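Local coordinates for protein necrotic enteritis toxin B (Clostridium perfringens, PDB 4I0N) that forms pores, probably by assembling on host cell membranes into a ring that resembles the alpha-hemolysin pore, at residues Thr44-Pro49 with Ile118-Gly123; Lys106-Lys111 with Asp153-Gln158. All coordinates share one frame; numbering follows the deposited sequence.

In the fold
From the N terminus the chain runs along strand 37-47 of the six-stranded sheet, whose end forms part of 44-49. It passes strands 53-65, 76-92 and 99-104 before arriving at 106-111, then enters strand 113-120, where residues 118-123 pack on 44-49 and close contact 1. After strand 126-127 and an unmodelled stretch, strand 144-150 brings the chain back to 153-158, which pairs with 106-111 in contact 2. The two loops therefore cross rather than nest. Contact 2 joins the entry and exit of the excursion 113-150, which probably corresponds to the prestem of this family; contact 1 rests its far part on the neighbouring sheet. The contact centres lie about 28 Å apart.

Contact 1 of 2, residues Thr44-Pro49 with Ile118-Gly123; sequences TFIEDP and IGYSIG
Where the small three-stranded sheet that contains strand 113-120 lies against the end of strand 37-47, Tyr120 is received by Ile46 and Asp48. Ile46 places CD1 over one face of the phenol ring, 4.0 Å from the centroid of the Tyr120 ring, a CH-pi contact. Its other branch slides toward the hydroxyl end, CG2 coming to 3.8 Å from CE2 of Tyr120. A branched aliphatic residue suits this place because two methyls can follow the length of the ring. Beyond the ring, Asp48 lies at the edge, with OD2 near the ring plane. Tyr120 OH donates to Asp48 OD2 at 2.5 Å, a short bond consistent with a charged acceptor, meeting the anti lone pair of that oxygen. In the soluble monomers of the leukocidin/hemolysin family the stem-forming region is folded against the cap, and strand 113-120 is probably part of that prestem. The same oxygen is gripped a second time: Gly123 N donates to the syn lone pair of Asp48 OD2 at 2.7 Å, nearly straight at 170°. CG of Asp48 stands anti to the backbone N (chi1 -172°), which carries the carboxylate across to both donors. Glycine fits at 123 because, at phi 109°, a beta carbon would be jammed against the preceding carbonyl oxygen. Ile122 adds its CG2 methyl 3.6 Å from OD1 of Asp48. That oxygen also accepts from His50 N, forming an Asx turn that fixes the carboxylate, while Ile126 and Thr55 pack on Tyr120.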
ATOM      1  N   THR A  44     -11.264   1.812  15.366  1.00 14.41           N
ATOM      2  CA  THR A  44     -11.642   1.547  16.749  1.00 14.56           C
ATOM      3  C   THR A  44     -11.404   2.835  17.529  1.00 13.56           C
ATOM      4  O   THR A  44     -10.256   3.240  17.722  1.00 13.41           O
ATOM      5  CB  THR A  44     -10.794   0.423  17.348  1.00 16.10           C
ATOM      6  OG1 THR A  44     -10.850  -0.710  16.471  1.00 19.21           O
ATOM      7  CG2 THR A  44     -11.334   0.049  18.726  1.00 16.24           C
ATOM      8  N   PHE A  45     -12.489   3.483  17.944  1.00 12.38           N
ATOM      9  CA  PHE A  45     -12.409   4.714  18.739  1.00 12.62           C
ATOM     10  C   PHE A  45     -12.384   4.328  20.189  1.00 13.50           C
ATOM     11  O   PHE A  45     -13.164   3.453  20.608  1.00 12.98           O
ATOM     12  CB  PHE A  45     -13.660   5.588  18.515  1.00 12.53           C
ATOM     13  CG  PHE A  45     -13.806   6.139  17.109  1.00 13.23           C
ATOM     14  CD1 PHE A  45     -13.364   7.425  16.797  1.00 13.33           C
ATOM     15  CD2 PHE A  45     -14.433   5.382  16.111  1.00 13.08           C
ATOM     16  CE1 PHE A  45     -13.515   7.936  15.507  1.00 13.37           C
ATOM     17  CE2 PHE A  45     -14.598   5.901  14.813  1.00 15.20           C
ATOM     18  CZ  PHE A  45     -14.140   7.175  14.519  1.00 12.94           C
ATOM     19  N   ILE A  46     -11.532   4.988  20.968  1.00 13.12           N
ATOM     20  CA  ILE A  46     -11.485   4.727  22.403  1.00 14.92           C
ATOM     21  C   ILE A  46     -11.859   6.003  23.130  1.00 15.14           C
ATOM     22  O   ILE A  46     -11.326   7.071  22.826  1.00 15.51           O
ATOM     23  CB  ILE A  46     -10.083   4.249  22.894  1.00 15.22           C
ATOM     24  CG1 ILE A  46      -9.622   2.996  22.140  1.00 16.70           C
ATOM     25  CG2 ILE A  46     -10.096   3.955  24.385  1.00 16.63           C
ATOM     26  CD1 ILE A  46      -8.515   3.281  21.177  1.00 20.50           C
ATOM     27  N   GLU A  47     -12.805   5.883  24.053  1.00 15.22           N
ATOM     28  CA  GLU A  47     -13.153   6.956  24.970  1.00 15.70           C
ATOM     29  C   GLU A  47     -12.624   6.462  26.305  1.00 15.62           C
ATOM     30  O   GLU A  47     -13.240   5.594  26.952  1.00 15.82           O
ATOM     31  CB  GLU A  47     -14.672   7.183  25.036  1.00 15.24           C
ATOM     32  CG  GLU A  47     -15.301   7.652  23.727  1.00 17.75           C
ATOM     33  CD  GLU A  47     -14.898   9.072  23.322  1.00 20.66           C
ATOM     34  OE1 GLU A  47     -14.335   9.826  24.156  1.00 22.10           O
ATOM     35  OE2 GLU A  47     -15.184   9.440  22.168  1.00 22.82           O
ATOM     36  N   ASP A  48     -11.471   7.014  26.681  1.00 15.37           N
ATOM     37  CA  ASP A  48     -10.686   6.568  27.821  1.00 15.12           C
ATOM     38  C   ASP A  48     -10.703   7.650  28.907  1.00 16.03           C
ATOM     39  O   ASP A  48     -10.136   8.727  28.713  1.00 16.73           O
ATOM     40  CB  ASP A  48      -9.252   6.288  27.335  1.00 15.25           C
ATOM     41  CG  ASP A  48      -8.370   5.635  28.388  1.00 14.72           C
ATOM     42  OD1 ASP A  48      -8.787   5.493  29.552  1.00 15.47           O
ATOM     43  OD2 ASP A  48      -7.223   5.240  28.027  1.00 17.49           O
ATOM     44  N   PRO A  49     -11.358   7.369  30.057  1.00 15.71           N
ATOM     45  CA  PRO A  49     -11.379   8.293  31.215  1.00 16.69           C
ATOM     46  C   PRO A  49     -10.013   8.468  31.876  1.00 17.83           C
ATOM     47  O   PRO A  49      -9.863   9.320  32.763  1.00 18.84           O
ATOM     48  CB  PRO A  49     -12.331   7.608  32.217  1.00 17.12           C
ATOM     49  CG  PRO A  49     -12.929   6.424  31.505  1.00 16.97           C
ATOM     50  CD  PRO A  49     -12.034   6.096  30.344  1.00 15.33           C
ATOM     51  N   ILE A 118      -0.306  -2.722  16.074  1.00 14.48           N
ATOM     52  CA  ILE A 118      -0.246  -1.456  16.799  1.00 14.35           C
ATOM     53  C   ILE A 118      -1.256  -1.588  17.929  1.00 14.74           C
ATOM     54  O   ILE A 118      -2.387  -1.974  17.698  1.00 15.16           O
ATOM     55  CB  ILE A 118      -0.531  -0.225  15.860  1.00 14.42           C
ATOM     56  CG1 ILE A 118      -0.484   1.100  16.630  1.00 15.26           C
ATOM     57  CG2 ILE A 118      -1.837  -0.396  15.061  1.00 13.81           C
ATOM     58  CD1 ILE A 118      -0.198   2.288  15.703  1.00 15.86           C
ATOM     59  N   GLY A 119      -0.840  -1.269  19.142  1.00 15.19           N
ATOM     60  CA  GLY A 119      -1.676  -1.522  20.313  1.00 16.26           C
ATOM     61  C   GLY A 119      -1.948  -0.247  21.090  1.00 16.74           C
ATOM     62  O   GLY A 119      -1.140   0.696  21.069  1.00 16.22           O
ATOM     63  N   TYR A 120      -3.101  -0.229  21.763  1.00 17.21           N
ATOM     64  CA  TYR A 120      -3.478   0.880  22.630  1.00 17.24           C
ATOM     65  C   TYR A 120      -3.564   0.372  24.059  1.00 18.25           C
ATOM     66  O   TYR A 120      -4.213  -0.636  24.324  1.00 19.01           O
ATOM     67  CB  TYR A 120      -4.821   1.489  22.197  1.00 17.19           C
ATOM     68  CG  TYR A 120      -5.279   2.596  23.120  1.00 16.67           C
ATOM     69  CD1 TYR A 120      -4.907   3.916  22.880  1.00 18.21           C
ATOM     70  CD2 TYR A 120      -6.067   2.327  24.239  1.00 16.40           C
ATOM     71  CE1 TYR A 120      -5.302   4.942  23.731  1.00 17.22           C
ATOM     72  CE2 TYR A 120      -6.462   3.347  25.105  1.00 16.80           C
ATOM     73  CZ  TYR A 120      -6.077   4.654  24.837  1.00 17.39           C
ATOM     74  OH  TYR A 120      -6.462   5.680  25.663  1.00 18.70           O
ATOM     75  N   SER A 121      -2.911   1.076  24.973  1.00 18.33           N
ATOM     76  CA  SER A 121      -3.027   0.780  26.397  1.00 19.51           C
ATOM     77  C   SER A 121      -3.864   1.837  27.089  1.00 19.85           C
ATOM     78  O   SER A 121      -3.703   3.030  26.826  1.00 19.32           O
ATOM     79  CB  SER A 121      -1.655   0.748  27.047  1.00 19.71           C
ATOM     80  OG  SER A 121      -0.891  -0.310  26.511  1.00 22.84           O
ATOM     81  N   ILE A 122      -4.750   1.394  27.977  1.00 20.27           N
ATOM     82  CA  ILE A 122      -5.571   2.329  28.763  1.00 21.87           C
ATOM     83  C   ILE A 122      -4.613   3.305  29.454  1.00 22.56           C
ATOM     84  O   ILE A 122      -3.581   2.897  29.996  1.00 23.55           O
ATOM     85  CB  ILE A 122      -6.520   1.582  29.744  1.00 22.25           C
ATOM     86  CG1 ILE A 122      -7.635   0.893  28.935  1.00 23.38           C
ATOM     87  CG2 ILE A 122      -7.129   2.554  30.781  1.00 22.33           C
ATOM     88  CD1 ILE A 122      -8.343  -0.252  29.641  1.00 24.99           C
ATOM     89  N   GLY A 123      -4.919   4.595  29.365  1.00 22.70           N
ATOM     90  CA  GLY A 123      -3.999   5.633  29.819  1.00 24.01           C
ATOM     91  C   GLY A 123      -3.413   6.395  28.647  1.00 23.73           C
ATOM     92  O   GLY A 123      -2.919   7.514  28.806  1.00 24.35           O
TER

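Contact 2 of 2, residues Lys106-Lys111 with Asp153-Gln158; sequences KNTIDK and DFRTIQ
Asp110 and Arg155 hold one end of a short antiparallel pairing, Lys106 and Gln158 the other. Arg155 grips side-on in a salt bridge: NE donates to Asp110 OD1 at 2.8 Å and NH2 to Asp110 OD2 at 3.0 Å, one nitrogen for each oxygen. The oxygens lie in the guanidinium plane but are approached from above the carboxylate plane, the two groups being turned 47° apart. Arg155 reaches this position with CG between the backbone N and the carbonyl carbon (chi1 57°) and a bend at chi3 that brings the guanidinium alongside Asp110. Between these ends, strand 108-109 pairs as an edge strand with strand 154-162, whose other side binds strand 165-172 in the same curled sheet. Ile109 and Thr156 form the hydrogen-bonded pair: Ile109 N donates to Thr156 O at 2.9 Å, and Thr156 N to Ile109 O at 2.9 Å. The latter oxygen also accepts from Gln151 NE2, and Thr156 OG1 is bonded to Gln151 OE1 and Tyr149 OH. Thr108 and Ile157, both beta-branched as suits extended chain, make the non-hydrogen-bonded pair and lie side by side on the face that also carries Arg155. Gln158 N extends the pattern with a bond to Asn107 O of 2.8 Å, almost linear at 178°. The side chain of Gln158 has both ends engaged. Its OE1 accepts from Lys106 NZ at 3.0 Å, on a lone pair, and from a water that in turn accepts the N-H of Asn107; NE2 is bonded to Ser103 OG. The Lys106 chain, bent at chi3 and chi4, brings NZ round to OE1, and NZ also donates to Ser103 O. Past Ile109 the pairing ends, and of two waters lying between Asp110 O and Phe154 O one clearly donates to both.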
ATOM      1  N   LYS A 106       6.722  -0.268   9.693  1.00 13.12           N
ATOM      2  CA  LYS A 106       7.724   0.775   9.854  1.00 14.41           C
ATOM      3  C   LYS A 106       9.023   0.427   9.150  1.00 14.00           C
ATOM      4  O   LYS A 106       9.249  -0.728   8.772  1.00 13.18           O
ATOM      5  CB  LYS A 106       7.980   1.083  11.339  1.00 14.78           C
ATOM      6  CG  LYS A 106       6.701   1.443  12.129  1.00 16.96           C
ATOM      7  CD  LYS A 106       6.956   2.385  13.338  1.00 18.21           C
ATOM      8  CE  LYS A 106       7.073   3.857  12.935  1.00 20.06           C
ATOM      9  NZ  LYS A 106       5.927   4.330  12.068  1.00 15.95           N
ATOM     10  N   ASN A 107       9.867   1.450   8.977  1.00 13.97           N
ATOM     11  CA  ASN A 107      11.174   1.291   8.363  1.00 14.53           C
ATOM     12  C   ASN A 107      11.082   0.580   7.009  1.00 13.61           C
ATOM     13  O   ASN A 107      10.204   0.925   6.194  1.00 12.44           O
ATOM     14  CB  ASN A 107      12.121   0.605   9.370  1.00 15.76           C
ATOM     15  CG  ASN A 107      12.229   1.389  10.666  1.00 18.66           C
ATOM     16  OD1 ASN A 107      11.856   0.905  11.741  1.00 20.69           O
ATOM     17  ND2 ASN A 107      12.714   2.621  10.565  1.00 21.07           N
ATOM     18  N   THR A 108      11.967  -0.384   6.753  1.00 12.59           N
ATOM     19  CA  THR A 108      11.948  -1.130   5.494  1.00 12.29           C
ATOM     20  C   THR A 108      11.834  -2.623   5.759  1.00 13.21           C
ATOM     21  O   THR A 108      12.578  -3.165   6.592  1.00 14.11           O
ATOM     22  CB  THR A 108      13.200  -0.842   4.678  1.00 13.09           C
ATOM     23  OG1 THR A 108      13.248   0.563   4.428  1.00 11.94           O
ATOM     24  CG2 THR A 108      13.225  -1.612   3.348  1.00 12.36           C
ATOM     25  N   ILE A 109      10.914  -3.273   5.049  1.00 12.49           N
ATOM     26  CA  ILE A 109      10.663  -4.716   5.207  1.00 12.15           C
ATOM     27  C   ILE A 109      10.849  -5.407   3.871  1.00 12.09           C
ATOM     28  O   ILE A 109      10.180  -5.081   2.895  1.00 11.62           O
ATOM     29  CB  ILE A 109       9.257  -4.989   5.819  1.00 12.89           C
ATOM     30  CG1 ILE A 109       9.169  -4.270   7.174  1.00 14.55           C
ATOM     31  CG2 ILE A 109       8.983  -6.507   5.915  1.00 10.91           C
ATOM     32  CD1 ILE A 109       7.828  -4.264   7.842  1.00 17.50           C
ATOM     33  N   ASP A 110      11.800  -6.334   3.833  1.00 12.37           N
ATOM     34  CA  ASP A 110      12.129  -7.056   2.622  1.00 14.07           C
ATOM     35  C   ASP A 110      11.450  -8.435   2.621  1.00 14.40           C
ATOM     36  O   ASP A 110      11.439  -9.098   1.590  1.00 15.14           O
ATOM     37  CB  ASP A 110      13.643  -7.285   2.502  1.00 16.11           C
ATOM     38  CG  ASP A 110      14.415  -6.063   2.054  1.00 20.51           C
ATOM     39  OD1 ASP A 110      13.847  -4.954   1.932  1.00 22.61           O
ATOM     40  OD2 ASP A 110      15.634  -6.228   1.822  1.00 26.60           O
ATOM     41  N   LYS A 111      10.937  -8.882   3.774  1.00 14.95           N
ATOM     42  CA  LYS A 111      10.304 -10.212   3.896  1.00 15.00           C
ATOM     43  C   LYS A 111       9.049 -10.269   3.045  1.00 14.50           C
ATOM     44  O   LYS A 111       8.313  -9.279   2.962  1.00 13.27           O
ATOM     45  CB  LYS A 111       9.885 -10.474   5.349  1.00 15.48           C
ATOM     46  CG  LYS A 111      11.005 -10.384   6.372  1.00 20.12           C
ATOM     47  CD  LYS A 111      12.098 -11.395   6.082  1.00 23.46           C
ATOM     48  CE  LYS A 111      13.295 -11.290   7.051  1.00 27.54           C
ATOM     49  NZ  LYS A 111      12.891 -11.132   8.473  1.00 31.41           N
ATOM     50  N   ASP A 153       8.729 -10.504  -4.287  1.00 11.41           N
ATOM     51  CA  ASP A 153       9.637  -9.760  -5.196  1.00 10.74           C
ATOM     52  C   ASP A 153       9.716  -8.253  -4.981  1.00 10.14           C
ATOM     53  O   ASP A 153      10.422  -7.579  -5.745  1.00 10.35           O
ATOM     54  CB  ASP A 153       9.312 -10.017  -6.683  1.00 11.14           C
ATOM     55  CG  ASP A 153       9.486 -11.477  -7.089  1.00 14.19           C
ATOM     56  OD1 ASP A 153      10.086 -12.284  -6.337  1.00 13.89           O
ATOM     57  OD2 ASP A 153       9.022 -11.804  -8.192  1.00 18.03           O
ATOM     58  N   PHE A 154       9.009  -7.739  -3.961  1.00  8.48           N
ATOM     59  CA  PHE A 154       8.964  -6.318  -3.646  1.00  8.92           C
ATOM     60  C   PHE A 154       9.429  -6.102  -2.214  1.00  9.49           C
ATOM     61  O   PHE A 154       9.584  -7.085  -1.454  1.00 11.22           O
ATOM     62  CB  PHE A 154       7.533  -5.754  -3.803  1.00  7.16           C
ATOM     63  CG  PHE A 154       7.095  -5.542  -5.224  1.00  7.04           C
ATOM     64  CD1 PHE A 154       6.809  -4.250  -5.683  1.00  7.12           C
ATOM     65  CD2 PHE A 154       6.885  -6.636  -6.080  1.00  6.72           C
ATOM     66  CE1 PHE A 154       6.347  -4.043  -7.023  1.00  7.37           C
ATOM     67  CE2 PHE A 154       6.431  -6.462  -7.401  1.00  7.50           C
ATOM     68  CZ  PHE A 154       6.162  -5.152  -7.878  1.00  7.39           C
ATOM     69  N   ARG A 155       9.680  -4.841  -1.853  1.00  9.84           N
ATOM     70  CA  ARG A 155       9.930  -4.460  -0.456  1.00 10.12           C
ATOM     71  C   ARG A 155       9.055  -3.279  -0.086  1.00  9.92           C
ATOM     72  O   ARG A 155       8.585  -2.556  -0.975  1.00  9.95           O
ATOM     73  CB  ARG A 155      11.407  -4.087  -0.247  1.00 11.65           C
ATOM     74  CG  ARG A 155      11.883  -2.966  -1.146  1.00 12.29           C
ATOM     75  CD  ARG A 155      13.229  -2.376  -0.660  1.00 19.08           C
ATOM     76  NE  ARG A 155      14.206  -3.410  -0.355  1.00 23.79           N
ATOM     77  CZ  ARG A 155      15.212  -3.770  -1.155  1.00 28.68           C
ATOM     78  NH1 ARG A 155      15.391  -3.171  -2.338  1.00 28.75           N
ATOM     79  NH2 ARG A 155      16.045  -4.744  -0.777  1.00 29.53           N
ATOM     80  N   THR A 156       8.828  -3.095   1.211  1.00  9.48           N
ATOM     81  CA  THR A 156       8.050  -1.970   1.711  1.00  8.98           C
ATOM     82  C   THR A 156       9.006  -0.982   2.376  1.00  9.37           C
ATOM     83  O   THR A 156       9.819  -1.372   3.224  1.00  9.39           O
ATOM     84  CB  THR A 156       7.035  -2.427   2.759  1.00  8.65           C
ATOM     85  OG1 THR A 156       6.075  -3.269   2.117  1.00  9.69           O
ATOM     86  CG2 THR A 156       6.322  -1.205   3.398  1.00  9.47           C
ATOM     87  N   ILE A 157       8.926   0.279   1.957  1.00  8.86           N
ATOM     88  CA  ILE A 157       9.756   1.341   2.541  1.00  9.49           C
ATOM     89  C   ILE A 157       8.791   2.368   3.105  1.00 10.51           C
ATOM     90  O   ILE A 157       8.025   2.976   2.349  1.00  9.31           O
ATOM     91  CB  ILE A 157      10.661   2.004   1.470  1.00  9.94           C
ATOM     92  CG1 ILE A 157      11.546   0.932   0.795  1.00 11.57           C
ATOM     93  CG2 ILE A 157      11.486   3.163   2.083  1.00 11.24           C
ATOM     94  CD1 ILE A 157      12.074   1.331  -0.577  1.00 16.09           C
ATOM     95  N   GLN A 158       8.783   2.556   4.423  1.00 10.96           N
ATOM     96  CA  GLN A 158       7.987   3.676   4.945  1.00 12.71           C
ATOM     97  C   GLN A 158       8.764   4.967   4.690  1.00 13.66           C
ATOM     98  O   GLN A 158       9.789   5.217   5.318  1.00 15.12           O
ATOM     99  CB  GLN A 158       7.615   3.526   6.419  1.00 12.85           C
ATOM    100  CG  GLN A 158       6.642   4.648   6.859  1.00 13.68           C
ATOM    101  CD  GLN A 158       6.066   4.474   8.256  1.00 16.45           C
ATOM    102  OE1 GLN A 158       6.792   4.184   9.209  1.00 16.00           O
ATOM    103  NE2 GLN A 158       4.746   4.680   8.386  1.00 14.59           N
TER
HETATM  104  O   HOH W   1       9.424   4.299   9.649  1.00 12.01           O
HETATM  105  O   HOH W   2       9.393  -9.616  -0.439  1.00 12.07           O
HETATM  106  O   HOH W   3      12.385  -7.648  -0.915  1.00 24.74           O